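Local coordinates for Poly(A) ribonuclease POP2 (Saccharomyces cerevisiae, PDB 1UOC), which degrades RNA from the 3' end in vitro, preferring poly(A), and is probably a catalytic subunit of the CCR4-NOT mRNA deadenylase complex, at residues E27-V30 and I31-L34. Numbering follows the deposited sequence.
With CA (calcium ion), chain C.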
loop_
_atom_site.group_PDB
_atom_site.type_symbol
_atom_site.label_atom_id
_atom_site.label_comp_id
_atom_site.label_asym_id
_atom_site.label_seq_id
_atom_site.Cartn_x
_atom_site.Cartn_y
_atom_site.Cartn_z
ATOM N N GLU A 27 -6.893 -6.600 16.080
ATOM C CA GLU A 27 -7.182 -6.039 14.755
ATOM C C GLU A 27 -6.831 -7.045 13.669
ATOM O O GLU A 27 -7.513 -7.128 12.643
ATOM C CB GLU A 27 -6.418 -4.729 14.522
ATOM C CG GLU A 27 -6.839 -3.622 15.472
ATOM C CD GLU A 27 -8.333 -3.330 15.437
ATOM O OE1 GLU A 27 -8.837 -2.769 16.432
ATOM O OE2 GLU A 27 -9.007 -3.640 14.427
ATOM N N PHE A 28 -5.768 -7.815 13.890
ATOM C CA PHE A 28 -5.396 -8.812 12.910
ATOM C C PHE A 28 -6.398 -9.959 12.930
ATOM O O PHE A 28 -6.551 -10.679 11.943
ATOM C CB PHE A 28 -3.987 -9.333 13.153
ATOM C CG PHE A 28 -3.004 -8.857 12.131
ATOM C CD1 PHE A 28 -2.181 -7.770 12.389
ATOM C CD2 PHE A 28 -2.981 -9.429 10.858
ATOM C CE1 PHE A 28 -1.354 -7.254 11.391
ATOM C CE2 PHE A 28 -2.161 -8.919 9.858
ATOM C CZ PHE A 28 -1.344 -7.825 10.128
ATOM N N ALA A 29 -7.095 -10.122 14.050
ATOM C CA ALA A 29 -8.107 -11.174 14.143
ATOM C C ALA A 29 -9.269 -10.755 13.233
ATOM O O ALA A 29 -9.845 -11.585 12.530
ATOM C CB ALA A 29 -8.580 -11.333 15.582
ATOM N N VAL A 30 -9.596 -9.462 13.241
ATOM C CA VAL A 30 -10.665 -8.926 12.393
ATOM C C VAL A 30 -10.269 -8.995 10.916
ATOM O O VAL A 30 -11.077 -9.354 10.068
ATOM C CB VAL A 30 -10.978 -7.449 12.742
ATOM C CG1 VAL A 30 -11.968 -6.867 11.728
ATOM C CG2 VAL A 30 -11.541 -7.353 14.158
ATOM N N ILE A 31 -9.023 -8.641 10.608
ATOM C CA ILE A 31 -8.539 -8.686 9.227
ATOM C C ILE A 31 -8.687 -10.115 8.703
ATOM O O ILE A 31 -9.171 -10.354 7.603
ATOM C CB ILE A 31 -7.042 -8.274 9.159
ATOM C CG1 ILE A 31 -6.910 -6.778 9.450
ATOM C CG2 ILE A 31 -6.447 -8.627 7.780
ATOM C CD1 ILE A 31 -5.475 -6.306 9.640
ATOM N N ARG A 32 -8.263 -11.055 9.527
ATOM C CA ARG A 32 -8.308 -12.467 9.219
ATOM C C ARG A 32 -9.709 -12.974 8.836
ATOM O O ARG A 32 -9.845 -13.800 7.932
ATOM C CB ARG A 32 -7.778 -13.236 10.428
ATOM C CG ARG A 32 -7.082 -14.542 10.124
ATOM C CD ARG A 32 -6.506 -15.132 11.420
ATOM N NE ARG A 32 -5.470 -14.270 11.967
ATOM C CZ ARG A 32 -5.393 -13.878 13.234
ATOM N NH1 ARG A 32 -6.299 -14.271 14.122
ATOM N NH2 ARG A 32 -4.405 -13.075 13.610
ATOM N N GLN A 33 -10.757 -12.493 9.498
ATOM C CA GLN A 33 -12.079 -12.997 9.143
ATOM C C GLN A 33 -12.769 -12.192 8.055
ATOM O O GLN A 33 -13.780 -12.620 7.525
ATOM C CB GLN A 33 -12.987 -13.137 10.385
ATOM C CG GLN A 33 -13.680 -11.891 10.864
ATOM C CD GLN A 33 -15.014 -11.626 10.168
ATOM O OE1 GLN A 33 -15.500 -10.500 10.178
ATOM N NE2 GLN A 33 -15.612 -12.659 9.581
ATOM N N LEU A 34 -12.214 -11.043 7.691
ATOM C CA LEU A 34 -12.833 -10.245 6.636
ATOM C C LEU A 34 -12.255 -10.594 5.272
ATOM O O LEU A 34 -12.972 -10.576 4.269
ATOM C CB LEU A 34 -12.617 -8.738 6.874
ATOM C CG LEU A 34 -13.261 -8.023 8.063
ATOM C CD1 LEU A 34 -12.711 -6.599 8.162
ATOM C CD2 LEU A 34 -14.770 -8.011 7.898
HETATM CA CA CA C . -14.116 -14.618 6.500
HETATM O O HOH W 1 -11.472 -14.718 6.179
#
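Ile-31 sets its CD1 methyl over the middle of the Phe-28 ring, 4.2 Å from the ring centroid and only 9° off the normal, a CH-pi contact between neighbouring turns of one helix. With CG1 anti to its own carbonyl carbon (chi1 -70°), the Ile-31 chain runs back toward the ring past Glu-27 O. Elsewhere round the helix, Val-30 and Leu-34, four residues apart, run alongside each other in the same direction, Val-30 CG1 meeting Leu-34 CD1 at 3.7 Å. On the more exposed flank, a kink at chi3 (-64°) brings the Arg-32 guanidinium back over the helix, one face above Phe-28 O and the backbone of Ala-29.

Beneath these side chains, Ile-31 N and Arg-32 N make regular i to i+4 bonds to Glu-27 O and Phe-28 O. The last turn is looser: Gln-33 N reaches Ala-29 O at 3.3 Å, and the bond from Leu-34 N to Val-30 O is weak. In that turn Gln-33 O binds a calcium ion at 2.3 Å, which Ser-36 OG also binds; a coordinated water donates to Arg-32 O.

Replacing Leu-34 with an alanine would probably open a gap beside Val-30 CG1 and take away apolar contact with Trp-100. Helix 24-34 lies against strand 99-103 of the mixed sheet of this DEDD-type nuclease domain: Val-30, Ile-31 and Leu-34 rest on Trp-100, the Phe-28 ring meets Phe-102, and Glu-27 OE2 is hydrogen-bonded to Trp-100 NE1, while its OE1 makes a salt bridge with Arg-17 NE on the edge strand 17-19.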